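PDB 7LQX: glycosyl hydrolase BlGH5_18 from Bifidobacterium longum subsp. infantis, which probably hydrolyses beta-mannosidic linkages in fragments of the N-glycan core, as a retaining family 5 glycoside hydrolase serving N-glycan degradation in a gut bacterium. Local coordinates for residues D61-F66 with M99-D104; H203-G208 with V220-L225; C250-L255 with E391-L396; F292-I297 with F347-Q352; V368-E373 with V406-A411. One frame throughout, in Å; residues are numbered along the deposited sequence.

Contact 1 of 5, residues D61-F66 with M99-D104; sequences DHVRVF and MDAYVD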
# COMPACT_ATOMS: atom_id res chain seq x y z
N ASP A 61 18.85 22.78 -14.85
CA ASP A 61 18.74 23.74 -13.77
C ASP A 61 17.76 23.32 -12.68
O ASP A 61 17.67 24.02 -11.67
CB ASP A 61 18.38 25.13 -14.33
CG ASP A 61 17.07 25.14 -15.08
OD1 ASP A 61 16.02 24.92 -14.45
OD2 ASP A 61 17.10 25.36 -16.31
N HIS A 62 17.04 22.21 -12.85
CA HIS A 62 16.14 21.78 -11.80
C HIS A 62 15.82 20.30 -11.94
O HIS A 62 16.01 19.69 -12.99
CB HIS A 62 14.82 22.57 -11.81
CG HIS A 62 13.93 22.25 -12.97
ND1 HIS A 62 14.03 22.91 -14.18
CD2 HIS A 62 12.92 21.35 -13.12
CE1 HIS A 62 13.13 22.42 -15.02
NE2 HIS A 62 12.44 21.48 -14.40
N VAL A 63 15.29 19.75 -10.84
CA VAL A 63 14.72 18.42 -10.79
C VAL A 63 13.33 18.50 -10.17
O VAL A 63 13.03 19.38 -9.36
CB VAL A 63 15.61 17.45 -9.98
CG1 VAL A 63 16.94 17.20 -10.67
CG2 VAL A 63 15.83 17.96 -8.56
N ARG A 64 12.48 17.55 -10.56
CA ARG A 64 11.20 17.27 -9.92
C ARG A 64 11.35 15.95 -9.19
O ARG A 64 11.83 14.97 -9.77
CB ARG A 64 10.09 17.22 -10.97
CG ARG A 64 8.69 16.96 -10.44
CD ARG A 64 7.65 17.24 -11.51
NE ARG A 64 6.34 16.73 -11.12
CZ ARG A 64 5.61 15.86 -11.82
NH1 ARG A 64 6.03 15.40 -12.99
NH2 ARG A 64 4.44 15.47 -11.35
N VAL A 65 10.98 15.92 -7.91
CA VAL A 65 11.21 14.74 -7.10
C VAL A 65 9.93 14.27 -6.43
O VAL A 65 9.01 15.05 -6.16
CB VAL A 65 12.34 14.95 -6.06
CG1 VAL A 65 13.60 15.43 -6.77
CG2 VAL A 65 11.90 15.95 -5.01
N PHE A 66 9.91 12.97 -6.15
CA PHE A 66 8.70 12.23 -5.80
C PHE A 66 8.85 11.36 -4.57
O PHE A 66 9.21 10.18 -4.68
CB PHE A 66 8.29 11.33 -6.97
CG PHE A 66 8.13 12.05 -8.28
CD1 PHE A 66 6.90 12.56 -8.64
CD2 PHE A 66 9.20 12.23 -9.13
CE1 PHE A 66 6.73 13.23 -9.83
CE2 PHE A 66 9.04 12.90 -10.34
CZ PHE A 66 7.80 13.39 -10.68
N MSE A 99 21.30 22.92 -8.59
CA MSE A 99 19.97 22.90 -9.18
C MSE A 99 18.85 23.22 -8.19
O MSE A 99 18.98 22.99 -6.99
CB MSE A 99 19.71 21.53 -9.80
CG MSE A 99 20.69 21.19 -10.90
SE MSE A 99 20.28 19.54 -11.78
CE MSE A 99 20.72 18.35 -10.34
N ASP A 100 17.75 23.74 -8.73
CA ASP A 100 16.52 23.91 -7.97
C ASP A 100 15.77 22.58 -7.89
O ASP A 100 16.00 21.66 -8.68
CB ASP A 100 15.64 24.96 -8.63
CG ASP A 100 16.26 26.32 -8.61
OD1 ASP A 100 16.71 26.74 -7.52
OD2 ASP A 100 16.34 26.96 -9.67
N ALA A 101 14.89 22.48 -6.91
CA ALA A 101 14.07 21.29 -6.75
C ALA A 101 12.61 21.68 -6.57
O ALA A 101 12.29 22.61 -5.84
CB ALA A 101 14.54 20.46 -5.55
N TYR A 102 11.74 20.97 -7.28
CA TYR A 102 10.29 21.02 -7.14
C TYR A 102 9.84 19.65 -6.63
O TYR A 102 10.34 18.62 -7.08
CB TYR A 102 9.65 21.32 -8.51
CG TYR A 102 10.02 22.69 -9.02
CD1 TYR A 102 11.23 22.91 -9.65
CD2 TYR A 102 9.18 23.78 -8.83
CE1 TYR A 102 11.59 24.17 -10.09
CE2 TYR A 102 9.52 25.04 -9.28
CZ TYR A 102 10.74 25.23 -9.91
OH TYR A 102 11.11 26.49 -10.34
N VAL A 103 8.94 19.63 -5.64
CA VAL A 103 8.55 18.39 -4.97
C VAL A 103 7.06 18.15 -5.18
O VAL A 103 6.26 19.07 -5.00
CB VAL A 103 8.88 18.46 -3.47
CG1 VAL A 103 8.42 17.20 -2.75
CG2 VAL A 103 10.36 18.69 -3.25
N ASP A 104 6.69 16.92 -5.54
CA ASP A 104 5.29 16.51 -5.59
C ASP A 104 4.95 15.82 -4.27
O ASP A 104 5.67 14.90 -3.86
CB ASP A 104 5.04 15.52 -6.72
CG ASP A 104 4.85 16.17 -8.07
OD1 ASP A 104 5.67 17.02 -8.46
OD2 ASP A 104 3.88 15.80 -8.76

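Contact 2 of 5, residues H203-G208 with V220-L225; sequences HSENDG and VQAANL. With EDO (1,2-ethanediol), chain C.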
# COMPACT_ATOMS: atom_id res chain seq x y z
N HIS A 203 -0.82 22.17 -9.09
CA HIS A 203 -1.48 20.87 -9.13
C HIS A 203 -1.27 20.27 -10.52
O HIS A 203 -0.99 20.98 -11.49
CB HIS A 203 -2.96 20.93 -8.73
CG HIS A 203 -3.81 21.73 -9.66
ND1 HIS A 203 -4.62 21.15 -10.61
CD2 HIS A 203 -3.97 23.07 -9.78
CE1 HIS A 203 -5.24 22.10 -11.29
NE2 HIS A 203 -4.86 23.27 -10.81
N SER A 204 -1.38 18.94 -10.59
CA SER A 204 -1.07 18.19 -11.79
C SER A 204 -2.13 17.15 -12.10
O SER A 204 -2.45 16.31 -11.26
CB SER A 204 0.28 17.46 -11.62
OG SER A 204 0.41 16.34 -12.49
N GLU A 205 -2.62 17.18 -13.33
CA GLU A 205 -3.47 16.14 -13.87
C GLU A 205 -2.83 15.51 -15.10
O GLU A 205 -2.02 16.14 -15.79
CB GLU A 205 -4.83 16.73 -14.26
CG GLU A 205 -5.62 17.23 -13.07
CD GLU A 205 -5.19 18.59 -12.54
OE1 GLU A 205 -5.01 19.54 -13.34
OE2 GLU A 205 -5.06 18.72 -11.31
N ASN A 206 -3.20 14.26 -15.36
CA ASN A 206 -2.94 13.68 -16.67
C ASN A 206 -3.86 14.33 -17.69
O ASN A 206 -4.70 15.18 -17.37
CB ASN A 206 -3.06 12.15 -16.62
CG ASN A 206 -4.46 11.67 -16.35
OD1 ASN A 206 -5.44 12.27 -16.77
ND2 ASN A 206 -4.55 10.54 -15.64
N ASP A 207 -3.69 13.94 -18.96
CA ASP A 207 -4.39 14.64 -20.04
C ASP A 207 -5.88 14.38 -20.06
O ASP A 207 -6.58 15.01 -20.87
CB ASP A 207 -3.73 14.38 -21.41
CG ASP A 207 -3.75 12.93 -21.83
OD1 ASP A 207 -4.58 12.15 -21.32
OD2 ASP A 207 -2.93 12.57 -22.71
N GLY A 208 -6.40 13.53 -19.17
CA GLY A 208 -7.84 13.47 -18.99
C GLY A 208 -8.46 14.82 -18.66
O GLY A 208 -9.62 15.07 -19.00
N VAL A 220 -10.45 24.69 -16.63
CA VAL A 220 -10.42 25.95 -15.89
C VAL A 220 -9.58 25.81 -14.62
O VAL A 220 -8.78 26.69 -14.29
CB VAL A 220 -11.85 26.45 -15.61
CG1 VAL A 220 -11.84 27.55 -14.55
CG2 VAL A 220 -12.50 26.93 -16.91
N GLN A 221 -9.71 24.69 -13.90
CA GLN A 221 -8.89 24.49 -12.71
C GLN A 221 -7.41 24.41 -13.09
O GLN A 221 -6.55 25.01 -12.43
CB GLN A 221 -9.27 23.19 -12.00
CG GLN A 221 -10.63 23.14 -11.38
CD GLN A 221 -11.10 21.71 -11.19
OE1 GLN A 221 -10.41 20.77 -11.60
NE2 GLN A 221 -12.27 21.53 -10.59
N ALA A 222 -7.09 23.65 -14.14
CA ALA A 222 -5.70 23.45 -14.50
C ALA A 222 -5.04 24.76 -14.89
O ALA A 222 -3.85 24.96 -14.62
CB ALA A 222 -5.59 22.46 -15.66
N ALA A 223 -5.79 25.66 -15.52
CA ALA A 223 -5.23 26.87 -16.10
C ALA A 223 -5.46 28.10 -15.23
O ALA A 223 -5.13 29.21 -15.66
CB ALA A 223 -5.80 27.08 -17.51
N ASN A 224 -5.99 27.93 -14.02
CA ASN A 224 -6.19 29.07 -13.14
C ASN A 224 -5.84 28.82 -11.68
O ASN A 224 -5.44 29.77 -11.01
CB ASN A 224 -7.63 29.58 -13.23
CG ASN A 224 -7.93 30.13 -14.58
OD1 ASN A 224 -7.62 31.29 -14.89
ND2 ASN A 224 -8.49 29.30 -15.43
N LEU A 225 -5.97 27.61 -11.17
CA LEU A 225 -5.61 27.34 -9.79
C LEU A 225 -4.15 26.91 -9.73
O LEU A 225 -3.67 26.18 -10.61
CB LEU A 225 -6.50 26.25 -9.19
CG LEU A 225 -7.97 26.66 -9.11
CD1 LEU A 225 -8.81 25.52 -8.53
CD2 LEU A 225 -8.19 27.94 -8.30
C1 EDO C . -8.15 10.20 -15.93
O1 EDO C . -7.16 9.26 -15.49
C2 EDO C . -9.48 9.49 -16.14
O2 EDO C . -9.83 8.74 -14.96
O HOH W 1 -2.14 22.73 -13.81
O HOH W 2 -1.25 24.53 -10.96

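Contact 3 of 5, residues C250-L255 with E391-L396; sequences CTAHAL and ERWMRL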
# COMPACT_ATOMS: atom_id res chain seq x y z
N CYS A 250 2.47 14.06 -34.03
CA CYS A 250 3.17 13.46 -32.91
C CYS A 250 4.12 14.45 -32.24
O CYS A 250 4.09 14.61 -31.02
CB CYS A 250 3.91 12.22 -33.40
SG CYS A 250 4.63 11.26 -32.07
N THR A 251 4.95 15.14 -33.02
CA THR A 251 5.90 16.07 -32.42
C THR A 251 5.27 17.39 -32.01
O THR A 251 5.88 18.13 -31.24
CB THR A 251 7.08 16.34 -33.36
OG1 THR A 251 6.58 16.80 -34.62
CG2 THR A 251 7.93 15.09 -33.54
N ALA A 252 4.05 17.69 -32.47
CA ALA A 252 3.35 18.90 -32.09
C ALA A 252 2.51 18.74 -30.84
O ALA A 252 1.94 19.72 -30.37
CB ALA A 252 2.44 19.36 -33.23
N HIS A 253 2.43 17.54 -30.26
CA HIS A 253 1.45 17.31 -29.21
C HIS A 253 1.70 18.19 -27.99
O HIS A 253 0.75 18.69 -27.37
CB HIS A 253 1.41 15.83 -28.81
CG HIS A 253 0.32 15.51 -27.84
ND1 HIS A 253 0.50 15.54 -26.47
CD2 HIS A 253 -0.98 15.20 -28.04
CE1 HIS A 253 -0.64 15.25 -25.87
NE2 HIS A 253 -1.56 15.04 -26.80
N ALA A 254 2.96 18.37 -27.59
CA ALA A 254 3.24 19.16 -26.40
C ALA A 254 2.89 20.62 -26.62
O ALA A 254 2.28 21.26 -25.75
CB ALA A 254 4.71 19.02 -25.98
N LEU A 255 3.25 21.17 -27.78
CA LEU A 255 2.84 22.52 -28.14
C LEU A 255 1.33 22.65 -28.11
O LEU A 255 0.78 23.65 -27.62
CB LEU A 255 3.36 22.86 -29.53
CG LEU A 255 2.86 24.18 -30.12
CD1 LEU A 255 3.24 25.36 -29.25
CD2 LEU A 255 3.40 24.38 -31.54
N GLU A 391 -7.75 18.36 -34.68
CA GLU A 391 -7.34 18.31 -36.08
C GLU A 391 -7.35 19.67 -36.75
O GLU A 391 -6.49 19.95 -37.59
CB GLU A 391 -8.18 17.27 -36.82
CG GLU A 391 -7.90 15.88 -36.28
CD GLU A 391 -8.44 14.73 -37.11
OE1 GLU A 391 -9.33 14.94 -37.96
OE2 GLU A 391 -7.96 13.60 -36.88
N ARG A 392 -8.29 20.56 -36.40
CA ARG A 392 -8.24 21.91 -36.95
C ARG A 392 -6.97 22.62 -36.52
O ARG A 392 -6.30 23.28 -37.33
CB ARG A 392 -9.47 22.70 -36.53
CG ARG A 392 -10.75 22.23 -37.20
CD ARG A 392 -11.93 23.06 -36.73
NE ARG A 392 -13.19 22.64 -37.33
CZ ARG A 392 -13.60 23.01 -38.54
NH1 ARG A 392 -12.85 23.83 -39.27
NH2 ARG A 392 -14.78 22.60 -39.01
N TRP A 393 -6.62 22.53 -35.23
CA TRP A 393 -5.38 23.14 -34.77
C TRP A 393 -4.19 22.55 -35.51
O TRP A 393 -3.30 23.28 -35.97
CB TRP A 393 -5.24 22.98 -33.25
CG TRP A 393 -4.05 23.73 -32.72
CD1 TRP A 393 -4.04 25.00 -32.21
CD2 TRP A 393 -2.69 23.27 -32.68
NE1 TRP A 393 -2.77 25.35 -31.84
CE2 TRP A 393 -1.92 24.31 -32.12
CE3 TRP A 393 -2.05 22.08 -33.06
CZ2 TRP A 393 -0.54 24.20 -31.94
CZ3 TRP A 393 -0.70 21.97 -32.88
CH2 TRP A 393 0.05 23.02 -32.32
N MSE A 394 -4.16 21.22 -35.65
CA MSE A 394 -3.04 20.56 -36.33
C MSE A 394 -2.89 21.04 -37.77
O MSE A 394 -1.77 21.18 -38.27
CB MSE A 394 -3.19 19.03 -36.27
CG MSE A 394 -2.99 18.45 -34.88
SE MSE A 394 -1.16 18.69 -34.32
CE MSE A 394 -1.41 18.28 -32.45
N ARG A 395 -4.02 21.28 -38.45
CA ARG A 395 -3.96 21.74 -39.83
C ARG A 395 -3.37 23.14 -39.91
O ARG A 395 -2.48 23.41 -40.73
CB ARG A 395 -5.35 21.72 -40.45
CG ARG A 395 -5.33 21.81 -41.96
CD ARG A 395 -6.66 22.27 -42.51
NE ARG A 395 -6.81 23.71 -42.35
CZ ARG A 395 -7.64 24.31 -41.49
NH1 ARG A 395 -8.42 23.60 -40.69
NH2 ARG A 395 -7.68 25.63 -41.43
N LEU A 396 -3.86 24.06 -39.07
CA LEU A 396 -3.32 25.41 -39.03
C LEU A 396 -1.85 25.40 -38.64
O LEU A 396 -1.06 26.20 -39.18
CB LEU A 396 -4.14 26.25 -38.05
CG LEU A 396 -5.52 26.65 -38.57
CD1 LEU A 396 -6.39 27.13 -37.41
CD2 LEU A 396 -5.41 27.71 -39.66

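Contact 4 of 5, residues F292-I297 with F347-Q352; sequences FCRDTI and FAEMAQ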
# COMPACT_ATOMS: atom_id res chain seq x y z
N PHE A 292 12.72 12.94 -31.95
CA PHE A 292 11.45 13.28 -31.33
C PHE A 292 11.64 14.32 -30.24
O PHE A 292 10.84 15.26 -30.13
CB PHE A 292 10.82 12.02 -30.74
CG PHE A 292 9.60 12.29 -29.93
CD1 PHE A 292 8.37 12.42 -30.55
CD2 PHE A 292 9.68 12.47 -28.56
CE1 PHE A 292 7.24 12.68 -29.81
CE2 PHE A 292 8.56 12.74 -27.83
CZ PHE A 292 7.34 12.85 -28.45
N CYS A 293 12.68 14.17 -29.43
CA CYS A 293 12.97 15.12 -28.36
C CYS A 293 13.24 16.51 -28.93
O CYS A 293 12.62 17.50 -28.52
CB CYS A 293 14.16 14.60 -27.56
SG CYS A 293 14.84 15.71 -26.32
N ARG A 294 14.15 16.60 -29.90
CA ARG A 294 14.48 17.89 -30.48
C ARG A 294 13.27 18.54 -31.13
O ARG A 294 13.00 19.73 -30.92
CB ARG A 294 15.61 17.74 -31.50
CG ARG A 294 16.92 17.27 -30.93
CD ARG A 294 18.04 17.38 -31.97
NE ARG A 294 19.30 16.80 -31.51
CZ ARG A 294 19.68 15.55 -31.73
NH1 ARG A 294 18.91 14.73 -32.42
NH2 ARG A 294 20.84 15.12 -31.25
N ASP A 295 12.53 17.78 -31.95
CA ASP A 295 11.41 18.37 -32.67
C ASP A 295 10.28 18.77 -31.73
O ASP A 295 9.66 19.81 -31.90
CB ASP A 295 10.88 17.36 -33.70
CG ASP A 295 11.78 17.23 -34.92
OD1 ASP A 295 12.67 18.08 -35.12
OD2 ASP A 295 11.56 16.28 -35.68
N THR A 296 10.01 17.93 -30.72
CA THR A 296 8.97 18.26 -29.76
C THR A 296 9.28 19.56 -29.03
O THR A 296 8.40 20.40 -28.83
CB THR A 296 8.78 17.12 -28.76
OG1 THR A 296 8.21 16.00 -29.44
CG2 THR A 296 7.87 17.52 -27.62
N ILE A 297 10.54 19.74 -28.63
CA ILE A 297 10.92 20.94 -27.89
C ILE A 297 10.93 22.16 -28.80
O ILE A 297 10.44 23.23 -28.42
CB ILE A 297 12.26 20.73 -27.17
CG1 ILE A 297 12.07 19.69 -26.06
CG2 ILE A 297 12.77 22.05 -26.60
CD1 ILE A 297 13.36 19.17 -25.48
N PHE A 347 18.65 16.28 -25.40
CA PHE A 347 18.00 17.18 -24.45
C PHE A 347 18.98 18.24 -23.96
O PHE A 347 18.61 19.41 -23.84
CB PHE A 347 17.41 16.40 -23.29
CG PHE A 347 16.47 17.19 -22.42
CD1 PHE A 347 15.37 17.84 -22.98
CD2 PHE A 347 16.66 17.28 -21.06
CE1 PHE A 347 14.49 18.56 -22.18
CE2 PHE A 347 15.78 18.00 -20.27
CZ PHE A 347 14.70 18.63 -20.83
N ALA A 348 20.24 17.85 -23.71
CA ALA A 348 21.26 18.82 -23.34
C ALA A 348 21.41 19.88 -24.43
O ALA A 348 21.55 21.07 -24.13
CB ALA A 348 22.59 18.11 -23.09
N GLU A 349 21.40 19.45 -25.70
CA GLU A 349 21.52 20.40 -26.80
C GLU A 349 20.35 21.36 -26.82
O GLU A 349 20.51 22.56 -27.08
CB GLU A 349 21.61 19.65 -28.13
CG GLU A 349 22.91 18.89 -28.33
CD GLU A 349 22.79 17.75 -29.34
OE1 GLU A 349 23.70 16.89 -29.37
OE2 GLU A 349 21.80 17.71 -30.10
N MSE A 350 19.16 20.86 -26.54
CA MSE A 350 17.98 21.71 -26.57
C MSE A 350 18.01 22.72 -25.42
O MSE A 350 17.65 23.88 -25.61
CB MSE A 350 16.71 20.86 -26.51
CG MSE A 350 16.51 19.98 -27.74
SE MSE A 350 16.51 20.92 -29.43
CE MSE A 350 18.41 20.97 -29.82
N ALA A 351 18.45 22.29 -24.24
CA ALA A 351 18.57 23.23 -23.14
C ALA A 351 19.55 24.34 -23.48
O ALA A 351 19.30 25.52 -23.20
CB ALA A 351 19.02 22.48 -21.88
N GLN A 352 20.67 23.99 -24.11
CA GLN A 352 21.64 25.00 -24.49
C GLN A 352 21.06 25.97 -25.51
O GLN A 352 21.34 27.17 -25.47
CB GLN A 352 22.91 24.33 -25.03
CG GLN A 352 24.09 25.28 -25.16
CD GLN A 352 24.78 25.54 -23.83
OE1 GLN A 352 24.63 24.77 -22.87
NE2 GLN A 352 25.55 26.62 -23.76

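Contact 5 of 5, residues V368-E373 with V406-A411; sequences VIEVDE and VTSATA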
# COMPACT_ATOMS: atom_id res chain seq x y z
N VAL A 368 -11.67 28.13 -32.18
CA VAL A 368 -12.61 28.55 -31.14
C VAL A 368 -13.26 27.32 -30.50
O VAL A 368 -13.83 26.47 -31.19
CB VAL A 368 -13.69 29.48 -31.73
CG1 VAL A 368 -14.67 29.87 -30.65
CG2 VAL A 368 -13.05 30.71 -32.35
N ILE A 369 -13.21 27.28 -29.17
CA ILE A 369 -13.80 26.21 -28.37
C ILE A 369 -15.02 26.78 -27.66
O ILE A 369 -14.89 27.67 -26.80
CB ILE A 369 -12.79 25.68 -27.34
CG1 ILE A 369 -11.55 25.11 -28.03
CG2 ILE A 369 -13.42 24.61 -26.47
CD1 ILE A 369 -10.40 24.80 -27.08
N GLU A 370 -16.21 26.26 -27.99
CA GLU A 370 -17.42 26.66 -27.29
C GLU A 370 -17.38 26.17 -25.85
O GLU A 370 -17.08 25.00 -25.59
CB GLU A 370 -18.65 26.08 -27.99
CG GLU A 370 -18.98 26.75 -29.31
CD GLU A 370 -19.48 28.18 -29.14
OE1 GLU A 370 -20.14 28.48 -28.12
OE2 GLU A 370 -19.20 29.01 -30.03
N VAL A 371 -17.70 27.06 -24.91
CA VAL A 371 -17.60 26.74 -23.50
C VAL A 371 -18.95 26.87 -22.81
O VAL A 371 -19.86 27.58 -23.28
CB VAL A 371 -16.53 27.59 -22.78
CG1 VAL A 371 -15.14 27.22 -23.28
CG2 VAL A 371 -16.77 29.08 -22.96
N ASP A 372 -19.08 26.15 -21.69
CA ASP A 372 -20.28 26.15 -20.87
C ASP A 372 -20.25 27.34 -19.91
O ASP A 372 -19.38 28.21 -20.00
CB ASP A 372 -20.45 24.80 -20.15
CG ASP A 372 -19.36 24.53 -19.09
OD1 ASP A 372 -18.67 25.47 -18.65
OD2 ASP A 372 -19.19 23.36 -18.70
N GLU A 373 -21.21 27.37 -18.98
CA GLU A 373 -21.35 28.50 -18.07
C GLU A 373 -20.18 28.62 -17.10
O GLU A 373 -20.00 29.69 -16.50
CB GLU A 373 -22.67 28.39 -17.30
CG GLU A 373 -22.71 27.25 -16.29
N VAL A 406 -8.78 29.54 -28.44
CA VAL A 406 -9.49 30.50 -27.61
C VAL A 406 -10.88 29.95 -27.33
O VAL A 406 -11.42 29.13 -28.08
CB VAL A 406 -9.59 31.90 -28.25
CG1 VAL A 406 -8.21 32.47 -28.50
CG2 VAL A 406 -10.41 31.86 -29.53
N THR A 407 -11.47 30.41 -26.23
CA THR A 407 -12.86 30.07 -25.98
C THR A 407 -13.79 30.97 -26.78
O THR A 407 -13.40 32.03 -27.30
CB THR A 407 -13.21 30.22 -24.50
OG1 THR A 407 -13.21 31.62 -24.17
CG2 THR A 407 -12.23 29.46 -23.62
N SER A 408 -15.05 30.55 -26.84
CA SER A 408 -16.09 31.36 -27.49
C SER A 408 -16.23 32.74 -26.85
O SER A 408 -16.54 33.70 -27.55
CB SER A 408 -17.41 30.59 -27.48
OG SER A 408 -17.66 30.00 -26.21
N ALA A 409 -16.00 32.86 -25.54
CA ALA A 409 -16.02 34.18 -24.91
C ALA A 409 -14.86 35.05 -25.38
O ALA A 409 -15.05 36.21 -25.74
CB ALA A 409 -16.01 34.01 -23.39
N THR A 410 -13.65 34.49 -25.40
CA THR A 410 -12.50 35.26 -25.88
C THR A 410 -12.68 35.66 -27.33
O THR A 410 -12.28 36.76 -27.73
CB THR A 410 -11.23 34.42 -25.68
OG1 THR A 410 -11.07 34.19 -24.27
CG2 THR A 410 -10.01 35.12 -26.22
N ALA A 411 -13.31 34.80 -28.13
CA ALA A 411 -13.52 35.10 -29.54
C ALA A 411 -14.40 36.32 -29.75
O ALA A 411 -14.40 36.87 -30.85
CB ALA A 411 -14.13 33.88 -30.25

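Contact 1 of 5, residues D61-F66 with M99-D104
Arg64 grips Asp104 side-on with two nitrogens, one on each carboxylate oxygen: NE lies 2.8 Å from Asp104 OD1 and NH2 2.7 Å from Asp104 OD2. The chain of Arg64 is extended, with CG anti to the backbone N (chi1 -179°), and this carries the guanidinium along the strand to a carboxylate two residues further on in the partner. The grip is not flat. The two planes stand 53° apart, and both oxygens are met from above the carboxylate plane. Phe66 CE1 sits over the centre of the guanidinium, 3.4 Å above its plane, so one face of the charged group has an aromatic neighbour.

On the same side of the sheet, the edge of Tyr102 is turned toward the face of His62 in an offset edge-to-face pair, planes at 83°. His62 ND1 donates to Asp61 OD1 at 2.8 Å, while NE2 bonds Thr310; together they fix the imidazole's rotation. Arg23 and Arg25 hold the Asp61 carboxylate by salt bridges. Further out, Glu276, Asn29 and Asn162 also bind the guanidinium.

Backbone hydrogen bonds of parallel pairing, such as Tyr102 N to Val63 O (2.9 Å), join the strands. His62, Arg64 and Tyr102 face the barrel interior. On the opposite face Val65 CG2 meets Val103 CG2 at 3.6 Å, and small apolar Val63, Val65, Ala101 and Val103 let helices 45-57 and 81-96 of the (beta/alpha)8 barrel lie close; strand 25-29 flanks strand 62-65.

Contact 2 of 5, residues H203-G208 with V220-L225
In the barrel's strand-to-helix connection that follows strand 200-202, His203 plugs into the backbone of helix 219-224. Its imidazole serves both sides of the contact. NE2 donates to Gln221 O at 2.9 Å, with the carbonyl oxygen in the ring plane but the nitrogen 60° above the carbonyl plane; Leu225 N bonds the same oxygen from the opposite face. On the other side, ND1 meets the syn lone pair of Glu205 OE2 at 2.6 Å, a nearly straight bond (167°) that holds the ring's rotation. Histidine suits this place because two nitrogens on one small ring can bridge a carboxylate and a helix carbonyl. A leucine in its place would probably leave the carboxylate of Glu205 and the second acceptor direction of Gln221 O without their mates in this buried spot. Ala222, small enough to lie close by, brings CB to 3.8 Å from Glu205 OE1. A water accepts from His203 N at 3.0 Å and also bonds Leu225 O, which Arg270 engages too. Farther along, Asn206 OD1 accepts from Gly208 N at 2.9 Å, capping helix 208-211. The contact thus ties the loop at the C-terminal end of strand 200-202 to the helix preceding strand 229-233, a strand-to-helix connection of the (beta/alpha)8 barrel seen in family 5 glycoside hydrolases.

Contact 3 of 5, residues C250-L255 with E391-L396
The seam between the barrel and the small C-terminal alpha/beta unit is closed here by helix 248-264 and helix 388-399, where Trp393 and Met394 meet Ala252 and Leu255. The axes of the two short helical segments run at 106° to each other, 11.2 Å apart at closest approach, a spacing that calls for large side chains. Trp393 supplies one: a first torsion of -174° swings the indole away from its own backbone N and out toward the barrel helix, where it presents the six-membered edge. Leu255 CD2 lies in the ring plane, 3.7 Å from Trp393 CH2, while Ala252 CB approaches CZ3 of the same indole at 4.1 Å. Beside it the selenomethionine Met394 bends at chi2 (-67°), bringing SE to 3.8 Å from Ala252 CB; the small alanine thus receives two bulky neighbours. Around Trp393, the ring of His397 lies nearly parallel to the indole and Tyr256 meets it edge-to-face, so two further rings continue the packing. Replacing this tryptophan by an alanine would probably open a gap beside Leu255 and Ala252 and take from His397 and Tyr256 the ring they pack on. Apolar docking of an appended domain's helix onto an outer barrel helix is what this steep crossing represents.

Contact 4 of 5, residues F292-I297 with F347-Q352
Arg294 and Glu349 meet edge on, their guanidinium and carboxylate planes only 18° apart, so the ion pair is nearly coplanar. Both NE and NH2 of Arg294 converge on one oxygen, Glu349 OE2, each at 3.0 Å. NE arrives nearly along the C-O axis, while NH2 comes on the syn side, 22° out of the carboxylate plane. Long, flexible, charged chains suit this outer edge of the helix pair, where Glu349 is exposed.

Beneath the salt bridge, Met350 crosses Arg294 at about a right angle. The selenomethionine folds back at chi2 and chi3, laying SE against the helix backbone, 3.8 Å from Arg294 CA; its unbranched chain bends to follow the surface of the neighbouring helix. Deeper still, Ile297 and Phe347 also stand at about a right angle. The methyl CD1 of Ile297 touches the edge of the phenyl ring, 3.5 Å from Phe347 CD1, and lies 3.9 Å from Met350 CB, filling the angle between the two residues. Cys293 SG approaches the same ring obliquely, 4.0 Å from Phe347 CD1, in a sulfur-aromatic contact. Trp311 of strand 306-312 underlies Cys293, Ile297 and Phe347.

With axes 9.5 Å apart and 25° from parallel, helices 289-300 and 342-354 pack as sequential outer helices of a (beta/alpha)8 barrel, charged outside and apolar against the strand between them in sequence.

Contact 5 of 5, residues V368-E373 with V406-A411
Val368 spreads its two methyls over the partner segment: CG2 lies 4.0 Å from both Val406 CG2 and Ala411 CB, and CG1 rests near Ser408 CA. These residues belong to a beta-alpha-beta unit, in which strand 365-369 passes through helix 388-399 to the parallel strand 403-407. Branched aliphatic residues suit the strands, and on the same face Leu425, from the third strand of this sheet, touches Val368, Val406 and Ala411. On the other face, Ile369 and Thr407 turn toward Phe264 of barrel helix 248-264.

Backbone bonds mark where the pairing ends. Ile369 N donates to Val406 O at 2.8 Å, but Ser408 N reaches Ile369 O from 45° above the carbonyl plane, as strand 403-407 gives way to a turn. There Ser408 takes over with its side chain. Its OG accepts from Val371 N at 3.2 Å, so a small hydroxyl extends the link past the last strand pair. The exposed carboxylate of Glu370 folds back beside it, and Val371 CG1 packs on Thr407 CG2 at 3.7 Å. The turn itself is held by an ST motif: with the hydroxyl of Thr407 placed between the backbone N and the carbonyl carbon (chi1 70°), Thr407 OG1 receives Thr410 N at 3.2 Å with a nearly straight N-H...O angle of 173°.

Overall arrangement
Contacts 1, 2 and 4 lie within the barrel: contact 1 pairs two of its strands, contact 2, buried close to the chain's centre, ties a strand-end loop to a helix, and contact 4 joins outer helices. Contact 5 pairs two strands of the small C-terminal sheet, and contact 3 fastens that unit's helix to the barrel. Contacts 3 and 5 share the connection through helix 388-399 and alternate along the chain. Contacts 3 and 4 touch, as Cys250 and Thr251 pack on Phe292 and Asp295. Buried charge marks contact 1; histidine and waters mark contact 2. Contact 3 is wholly apolar, whereas contact 4 carries its salt bridge at the exposed margin. Contact 5, farthest from the centre, combines backbone bonds, valine packing and hydroxyls.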